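3-oxoacyl-[acyl-carrier-protein] synthase 3 (Pseudomonas aeruginosa, PDB 2X3E) probably catalyses the first condensation of fatty acid synthesis, joining the acetyl group of acetyl-CoA to malonyl-ACP with release of CoA and CO2 to give 3-oxobutanoyl-ACP. Local coordinates at residues F115-I126 / A161-G169; L299-L307 / S318-I326. The protein carries 1 engineered substitution. All blocks are in the same frame, centred on the assembly; numbering follows the deposited sequence. Where two conformers were deposited one is given.

Contact 1 (F115-I126 / A161-G169)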
loop_
_atom_site.group_PDB
_atom_site.type_symbol
_atom_site.label_atom_id
_atom_site.label_comp_id
_atom_site.label_asym_id
_atom_site.label_seq_id
_atom_site.Cartn_x
_atom_site.Cartn_y
_atom_site.Cartn_z
ATOM N N PHE A 115 0.874 -1.013 10.639
ATOM C CA PHE A 115 0.459 0.196 11.360
ATOM C C PHE A 115 1.626 1.185 11.540
ATOM O O PHE A 115 1.442 2.406 11.392
ATOM C CB PHE A 115 -0.176 -0.157 12.700
ATOM C CG PHE A 115 -0.865 1.004 13.362
ATOM C CD1 PHE A 115 -2.090 1.450 12.897
ATOM C CD2 PHE A 115 -0.279 1.656 14.444
ATOM C CE1 PHE A 115 -2.727 2.527 13.495
ATOM C CE2 PHE A 115 -0.907 2.729 15.048
ATOM C CZ PHE A 115 -2.137 3.164 14.575
ATOM N N VAL A 116 2.823 0.658 11.818
ATOM C CA VAL A 116 4.020 1.503 11.936
ATOM C C VAL A 116 4.402 2.149 10.593
ATOM O O VAL A 116 4.649 3.364 10.533
ATOM C CB VAL A 116 5.215 0.735 12.542
ATOM C CG1 VAL A 116 6.436 1.640 12.669
ATOM C CG2 VAL A 116 4.849 0.179 13.921
ATOM N N TYR A 117 4.447 1.341 9.531
ATOM C CA TYR A 117 4.677 1.844 8.169
ATOM C C TYR A 117 3.580 2.809 7.761
ATOM O O TYR A 117 3.846 3.815 7.110
ATOM C CB TYR A 117 4.740 0.695 7.149
ATOM C CG TYR A 117 6.139 0.182 6.877
ATOM C CD1 TYR A 117 6.736 -0.776 7.697
ATOM C CD2 TYR A 117 6.863 0.654 5.792
ATOM C CE1 TYR A 117 8.024 -1.236 7.435
ATOM C CE2 TYR A 117 8.141 0.205 5.527
ATOM C CZ TYR A 117 8.719 -0.739 6.345
ATOM O OH TYR A 117 9.988 -1.180 6.045
ATOM N N GLY A 118 2.346 2.472 8.126
ATOM C CA GLY A 118 1.196 3.346 7.905
ATOM C C GLY A 118 1.365 4.717 8.526
ATOM O O GLY A 118 1.053 5.722 7.892
ATOM N N LEU A 119 1.861 4.769 9.760
ATOM C CA LEU A 119 2.113 6.051 10.439
ATOM C C LEU A 119 3.202 6.865 9.739
ATOM O O LEU A 119 3.091 8.088 9.608
ATOM C CB LEU A 119 2.494 5.820 11.901
ATOM C CG LEU A 119 1.367 5.385 12.833
ATOM C CD1 LEU A 119 1.942 4.875 14.150
ATOM C CD2 LEU A 119 0.394 6.553 13.071
ATOM N N ALA A 120 4.248 6.181 9.287
ATOM C CA ALA A 120 5.306 6.819 8.504
ATOM C C ALA A 120 4.731 7.428 7.224
ATOM O O ALA A 120 5.035 8.566 6.882
ATOM C CB ALA A 120 6.397 5.803 8.157
ATOM N N SER A 121 3.911 6.652 6.520
ATOM C CA SER A 121 3.370 7.083 5.226
ATOM C C SER A 121 2.378 8.231 5.383
ATOM O O SER A 121 2.513 9.266 4.715
ATOM C CB SER A 121 2.718 5.908 4.492
ATOM O OG SER A 121 2.282 6.304 3.198
ATOM N N VAL A 122 1.394 8.064 6.263
ATOM C CA VAL A 122 0.398 9.111 6.479
ATOM C C VAL A 122 1.011 10.333 7.164
ATOM O O VAL A 122 0.752 11.470 6.760
ATOM C CB VAL A 122 -0.817 8.609 7.270
ATOM C CG1 VAL A 122 -1.753 9.753 7.561
ATOM C CG2 VAL A 122 -1.545 7.523 6.489
ATOM N N GLY A 123 1.826 10.103 8.192
ATOM C CA GLY A 123 2.554 11.182 8.844
ATOM C C GLY A 123 3.379 12.007 7.870
ATOM O O GLY A 123 3.397 13.231 7.955
ATOM N N SER A 124 4.067 11.332 6.944
ATOM C CA SER A 124 4.892 12.027 5.953
ATOM C C SER A 124 4.035 12.820 4.970
ATOM O O SER A 124 4.414 13.922 4.568
ATOM C CB SER A 124 5.801 11.044 5.202
ATOM O OG SER A 124 6.805 10.537 6.074
ATOM N N LEU A 125 2.891 12.256 4.573
ATOM C CA LEU A 125 1.965 12.953 3.680
ATOM C C LEU A 125 1.513 14.270 4.308
ATOM O O LEU A 125 1.426 15.287 3.629
ATOM C CB LEU A 125 0.743 12.089 3.365
ATOM C CG LEU A 125 0.921 10.941 2.372
ATOM C CD1 LEU A 125 -0.303 10.014 2.434
ATOM C CD2 LEU A 125 1.135 11.466 0.968
ATOM N N ILE A 126 1.239 14.237 5.610
ATOM C CA ILE A 126 0.829 15.438 6.338
ATOM C C ILE A 126 2.000 16.416 6.459
ATOM O O ILE A 126 1.851 17.600 6.162
ATOM C CB ILE A 126 0.258 15.091 7.737
ATOM C CG1 ILE A 126 -1.124 14.439 7.601
ATOM C CG2 ILE A 126 0.157 16.340 8.613
ATOM C CD1 ILE A 126 -1.602 13.755 8.873
ATOM N N ALA A 161 -9.981 -4.208 13.779
ATOM C CA ALA A 161 -9.540 -2.953 13.196
ATOM C C ALA A 161 -9.303 -1.930 14.300
ATOM O O ALA A 161 -10.079 -1.844 15.253
ATOM C CB ALA A 161 -10.578 -2.429 12.203
ATOM N N GLY A 162 -8.220 -1.169 14.159
ATOM C CA GLY A 162 -7.946 -0.022 15.008
ATOM C C GLY A 162 -7.541 1.159 14.150
ATOM O O GLY A 162 -6.815 1.002 13.164
ATOM N N ALA A 163 -8.002 2.348 14.527
ATOM C CA ALA A 163 -7.787 3.538 13.717
ATOM C C ALA A 163 -7.346 4.726 14.556
ATOM O O ALA A 163 -7.757 4.876 15.718
ATOM C CB ALA A 163 -9.055 3.882 12.966
ATOM N N VAL A 164 -6.494 5.553 13.959
ATOM C CA VAL A 164 -6.119 6.834 14.527
ATOM C C VAL A 164 -6.368 7.949 13.520
ATOM O O VAL A 164 -6.338 7.728 12.302
ATOM C CB VAL A 164 -4.628 6.876 14.967
ATOM C CG1 VAL A 164 -4.396 5.971 16.146
ATOM C CG2 VAL A 164 -3.694 6.512 13.804
ATOM N N VAL A 165 -6.636 9.138 14.053
ATOM C CA VAL A 165 -6.689 10.369 13.275
ATOM C C VAL A 165 -5.392 11.133 13.536
ATOM O O VAL A 165 -4.970 11.271 14.693
ATOM C CB VAL A 165 -7.890 11.246 13.678
ATOM C CG1 VAL A 165 -7.834 12.615 12.985
ATOM C CG2 VAL A 165 -9.205 10.526 13.363
ATOM N N LEU A 166 -4.755 11.587 12.457
ATOM C CA LEU A 166 -3.570 12.437 12.525
ATOM C C LEU A 166 -3.916 13.803 11.953
ATOM O O LEU A 166 -4.705 13.902 11.012
ATOM C CB LEU A 166 -2.422 11.840 11.712
ATOM C CG LEU A 166 -1.863 10.486 12.134
ATOM C CD1 LEU A 166 -0.981 9.917 11.031
ATOM C CD2 LEU A 166 -1.083 10.608 13.432
ATOM N N ARG A 167 -3.344 14.854 12.528
ATOM C CA ARG A 167 -3.511 16.211 11.998
ATOM C C ARG A 167 -2.170 16.915 11.901
ATOM O O ARG A 167 -1.227 16.564 12.602
ATOM C CB ARG A 167 -4.448 17.035 12.891
ATOM C CG ARG A 167 -3.912 17.315 14.295
ATOM C CD ARG A 167 -4.736 18.389 14.998
ATOM N NE ARG A 167 -4.372 18.554 16.404
ATOM C CZ ARG A 167 -3.281 19.174 16.853
ATOM N NH1 ARG A 167 -2.386 19.695 16.015
ATOM N NH2 ARG A 167 -3.079 19.262 18.163
ATOM N N ALA A 168 -2.094 17.923 11.040
ATOM C CA ALA A 168 -0.946 18.814 11.018
ATOM C C ALA A 168 -0.819 19.515 12.369
ATOM O O ALA A 168 -1.818 19.922 12.971
ATOM C CB ALA A 168 -1.084 19.847 9.893
ATOM N N GLY A 169 0.414 19.641 12.846
ATOM C CA GLY A 169 0.683 20.312 14.107
ATOM C C GLY A 169 2.141 20.692 14.243
ATOM O O GLY A 169 2.873 20.750 13.245
#
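Leu166 is the main bump of this contact, and its CD1 enters a hollow on the face of helix 115-126 turned to the strand. Val122 CG1 forms one wall, 3.6 Å from Leu166 CD1, and Leu119 CD2 closes another. The floor is the backbone at Gly123: with no side chain there, Leu166 CD1 comes within 4.0 Å of Gly123 N. Ile126 fills the next space along strand 161-169. Its two branches meet successive parts of the strand: CD1 lies on Leu166 CB at 3.5 Å, while CG2 reaches the backbone and methyl of Ala168, with CA 3.6 Å away. At the other end the Phe115 ring meets the forked tip of Val164, which presents CG1 in the plane of the ring at its edge, 3.9 Å from CZ, and CG2 obliquely. Phe115 can reach this far because CG is anti to the backbone N (chi1 -169°), which directs the ring toward strand 161-169. The helix axis is inclined by 32° to that of the strand, and the CA separation falls from 9.2 Å at Phe115 and Gly162 to 6.0 Å at Ile126 and Ala168. The Phe115 ring bridges the wider gap, while the Ile126 CG2 methyl lies directly on Ala168 where the backbones are closer. No hydrogen bond crosses. Away from the strand, Ser121 OG hydrogen-bonds Ser121 OG of the second subunit. Phe115, Leu119 and Val122 also rest on strand 133-140, while Val116 and Ala120 turn to strand 177-184 of the second sheet, so helix 114-127 lies between the two in the central helical layer of the thiolase fold.

Contact 2 (L299-L307 / S318-I326); sequences LRDGGNMVL and SVALRWPKI
Gly303 O is gripped twice from the opposing chain: Trp323 N donates a hydrogen bond at 2.9 Å with an N-H...O angle of 162°, and Arg322 CA adds a longer CA-H...O contact at 3.3 Å. Past the last strand pair, Gly302 N donates to Trp323 O from within the type II turn Arg300-Gly303, where Gly302 takes the positive phi. The indole of Trp323 packs against this turn and Leu299. Leu299 CD1 sits 3.4 Å above one face, offset toward the rim, Pro324 CD lies over the opposite face, also offset toward the rim, and Arg300 O meets the edge in plane. Met305 runs extended through chi2 (180°) and bends at chi3 (-82°), bringing CE as well as SD to the ring in an oblique Met-aromatic contact, SD 3.5 Å from Trp323 CE3. Leu299, the turn and Trp323 lie at the open end of an antiparallel hairpin, strands 304-311 and 315-322, in the C-terminal half of the thiolase fold. Met305 with Leu321 and Leu307 with Val319 are its hydrogen-bonded pairs. Leu321 CD2 nestles between Met305 CG, at 3.9 Å, and Leu307 CG. On the other face Asn304 OD1 lies 3.6 Å from Arg322 CG, while Asn304 ND2 bonds Asp243 O. Asp301 merely touches the aliphatic part of Lys325, whose NZ forms a salt bridge with Glu174.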
loop_
_atom_site.group_PDB
_atom_site.type_symbol
_atom_site.label_atom_id
_atom_site.label_comp_id
_atom_site.label_asym_id
_atom_site.label_seq_id
_atom_site.Cartn_x
_atom_site.Cartn_y
_atom_site.Cartn_z
ATOM N N LEU A 299 -2.901 4.622 29.904
ATOM C CA LEU A 299 -2.098 5.559 29.125
ATOM C C LEU A 299 -2.058 6.937 29.770
ATOM O O LEU A 299 -3.096 7.537 30.038
ATOM C CB LEU A 299 -2.642 5.672 27.704
ATOM C CG LEU A 299 -2.762 4.360 26.932
ATOM C CD1 LEU A 299 -3.290 4.611 25.533
ATOM C CD2 LEU A 299 -1.420 3.636 26.892
ATOM N N ARG A 300 -0.844 7.432 29.999
ATOM C CA ARG A 300 -0.616 8.706 30.671
ATOM C C ARG A 300 -0.598 9.855 29.680
ATOM O O ARG A 300 0.057 9.762 28.647
ATOM C CB ARG A 300 0.748 8.705 31.360
ATOM C CG ARG A 300 0.872 7.845 32.589
ATOM C CD ARG A 300 2.325 7.840 33.068
ATOM N NE ARG A 300 2.892 9.192 33.156
ATOM C CZ ARG A 300 3.025 9.904 34.277
ATOM N NH1 ARG A 300 2.644 9.420 35.461
ATOM N NH2 ARG A 300 3.554 11.123 34.214
ATOM N N ASP A 301 -1.273 10.950 30.022
ATOM C CA ASP A 301 -1.166 12.193 29.261
ATOM C C ASP A 301 0.308 12.598 29.182
ATOM O O ASP A 301 0.947 12.809 30.212
ATOM C CB ASP A 301 -1.946 13.329 29.948
ATOM C CG ASP A 301 -3.427 13.023 30.134
ATOM O OD1 ASP A 301 -3.995 12.241 29.348
ATOM O OD2 ASP A 301 -4.029 13.588 31.074
ATOM N N GLY A 302 0.851 12.689 27.970
ATOM C CA GLY A 302 2.242 13.107 27.775
ATOM C C GLY A 302 3.291 12.045 28.080
ATOM O O GLY A 302 4.491 12.331 28.066
ATOM N N GLY A 303 2.853 10.816 28.348
ATOM C CA GLY A 303 3.772 9.723 28.643
ATOM C C GLY A 303 4.631 9.365 27.440
ATOM O O GLY A 303 4.158 9.365 26.299
ATOM N N ASN A 304 5.903 9.076 27.696
ATOM C CA ASN A 304 6.817 8.640 26.637
ATOM C C ASN A 304 6.405 7.262 26.123
ATOM O O ASN A 304 6.289 6.316 26.903
ATOM C CB ASN A 304 8.256 8.593 27.156
ATOM C CG ASN A 304 8.767 9.954 27.588
ATOM O OD1 ASN A 304 8.367 10.982 27.037
ATOM N ND2 ASN A 304 9.659 9.968 28.575
ATOM N N MET A 305 6.189 7.163 24.817
ATOM C CA MET A 305 5.655 5.951 24.201
ATOM C C MET A 305 6.433 5.551 22.947
ATOM O O MET A 305 6.874 6.403 22.169
ATOM C CB MET A 305 4.183 6.171 23.840
ATOM C CG MET A 305 3.505 5.005 23.118
ATOM S SD MET A 305 1.779 5.379 22.747
ATOM C CE MET A 305 1.016 5.006 24.324
ATOM N N VAL A 306 6.593 4.242 22.770
ATOM C CA VAL A 306 7.085 3.671 21.525
ATOM C C VAL A 306 6.129 2.579 21.042
ATOM O O VAL A 306 5.694 1.717 21.819
ATOM C CB VAL A 306 8.508 3.105 21.680
ATOM C CG1 VAL A 306 8.943 2.335 20.423
ATOM C CG2 VAL A 306 9.484 4.240 21.974
ATOM N N LEU A 307 5.785 2.661 19.762
ATOM C CA LEU A 307 5.033 1.630 19.081
ATOM C C LEU A 307 6.043 0.868 18.243
ATOM O O LEU A 307 6.902 1.473 17.609
ATOM C CB LEU A 307 3.961 2.238 18.173
ATOM C CG LEU A 307 3.112 3.363 18.759
ATOM C CD1 LEU A 307 2.105 3.873 17.720
ATOM C CD2 LEU A 307 2.394 2.907 20.017
ATOM N N SER A 318 9.730 1.015 14.350
ATOM C CA SER A 318 9.195 1.614 15.559
ATOM C C SER A 318 9.010 3.116 15.367
ATOM O O SER A 318 9.611 3.720 14.476
ATOM C CB SER A 318 10.126 1.364 16.748
ATOM O OG SER A 318 10.447 -0.008 16.868
ATOM N N VAL A 319 8.160 3.691 16.214
ATOM C CA VAL A 319 7.875 5.127 16.227
ATOM C C VAL A 319 7.804 5.597 17.672
ATOM O O VAL A 319 7.185 4.927 18.500
ATOM C CB VAL A 319 6.511 5.440 15.586
ATOM C CG1 VAL A 319 6.361 6.946 15.360
ATOM C CG2 VAL A 319 6.335 4.677 14.285
ATOM N N ALA A 320 8.428 6.734 17.972
ATOM C CA ALA A 320 8.354 7.340 19.301
ATOM C C ALA A 320 7.396 8.521 19.259
ATOM O O ALA A 320 7.379 9.269 18.287
ATOM C CB ALA A 320 9.729 7.812 19.751
ATOM N N LEU A 321 6.611 8.680 20.319
ATOM C CA LEU A 321 5.760 9.853 20.502
ATOM C C LEU A 321 5.453 10.022 21.985
ATOM O O LEU A 321 5.613 9.086 22.763
ATOM C CB LEU A 321 4.452 9.708 19.709
ATOM C CG LEU A 321 3.418 8.676 20.189
ATOM C CD1 LEU A 321 2.057 8.920 19.516
ATOM C CD2 LEU A 321 3.891 7.234 19.940
ATOM N N ARG A 322 5.031 11.218 22.378
ATOM C CA ARG A 322 4.437 11.402 23.698
ATOM C C ARG A 322 2.933 11.286 23.527
ATOM O O ARG A 322 2.371 11.853 22.593
ATOM C CB ARG A 322 4.833 12.745 24.308
ATOM C CG ARG A 322 6.318 12.818 24.686
ATOM C CD ARG A 322 6.673 14.131 25.366
ATOM N NE ARG A 322 6.285 15.276 24.540
ATOM C CZ ARG A 322 5.475 16.270 24.917
ATOM N NH1 ARG A 322 4.950 16.322 26.146
ATOM N NH2 ARG A 322 5.201 17.244 24.058
ATOM N N TRP A 323 2.289 10.518 24.403
ATOM C CA TRP A 323 0.873 10.193 24.224
ATOM C C TRP A 323 0.024 11.424 24.534
ATOM O O TRP A 323 0.209 12.048 25.585
ATOM C CB TRP A 323 0.460 9.013 25.115
ATOM C CG TRP A 323 -0.971 8.590 24.906
ATOM C CD1 TRP A 323 -2.007 8.746 25.773
ATOM C CD2 TRP A 323 -1.514 7.976 23.736
ATOM N NE1 TRP A 323 -3.164 8.253 25.222
ATOM C CE2 TRP A 323 -2.889 7.774 23.968
ATOM C CE3 TRP A 323 -0.971 7.576 22.513
ATOM C CZ2 TRP A 323 -3.730 7.187 23.022
ATOM C CZ3 TRP A 323 -1.811 6.988 21.570
ATOM C CH2 TRP A 323 -3.176 6.804 21.833
ATOM N N PRO A 324 -0.890 11.790 23.615
ATOM C CA PRO A 324 -1.716 12.969 23.812
ATOM C C PRO A 324 -2.977 12.663 24.605
ATOM O O PRO A 324 -3.270 11.499 24.890
ATOM C CB PRO A 324 -2.079 13.367 22.382
ATOM C CG PRO A 324 -2.187 12.070 21.668
ATOM C CD PRO A 324 -1.195 11.137 22.327
ATOM N N LYS A 325 -3.718 13.708 24.943
ATOM C CA LYS A 325 -4.999 13.556 25.626
ATOM C C LYS A 325 -6.060 13.143 24.609
ATOM O O LYS A 325 -6.496 13.959 23.793
ATOM C CB LYS A 325 -5.397 14.865 26.307
ATOM C CG LYS A 325 -4.382 15.352 27.343
ATOM C CD LYS A 325 -4.697 16.758 27.829
ATOM C CE LYS A 325 -3.634 17.262 28.798
ATOM N NZ LYS A 325 -2.282 17.355 28.160
ATOM N N ILE A 326 -6.461 11.873 24.651
ATOM C CA ILE A 326 -7.443 11.334 23.707
ATOM C C ILE A 326 -8.739 11.024 24.429
ATOM O O ILE A 326 -8.722 10.423 25.511
ATOM C CB ILE A 326 -6.936 10.040 23.023
ATOM C CG1 ILE A 326 -5.700 10.329 22.167
ATOM C CG2 ILE A 326 -8.038 9.410 22.165
ATOM C CD1 ILE A 326 -5.965 11.274 20.995
#

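In the fold
Contact 1 is largely buried and held by apolar side chains with no hydrogen bond across it, a helix laid on a strand of the N-terminal half; contact 2 pairs neighbouring strands of the C-terminal half through backbone hydrogen bonds, and its turn end reaches the surface with charged residues. They hold different elements yet meet in the core, where Leu119 CD1 of contact 1 packs 3.7 Å from Leu307 CD1 of contact 2. This meeting brings helix 114-127 against the hairpin of contact 2, consistent with the layered thiolase fold. Only contact 1 touches the second subunit. Phe115 and Leu307 lie about 8 and 9 Å, side chain to side chain, from His250, a predicted active-site residue.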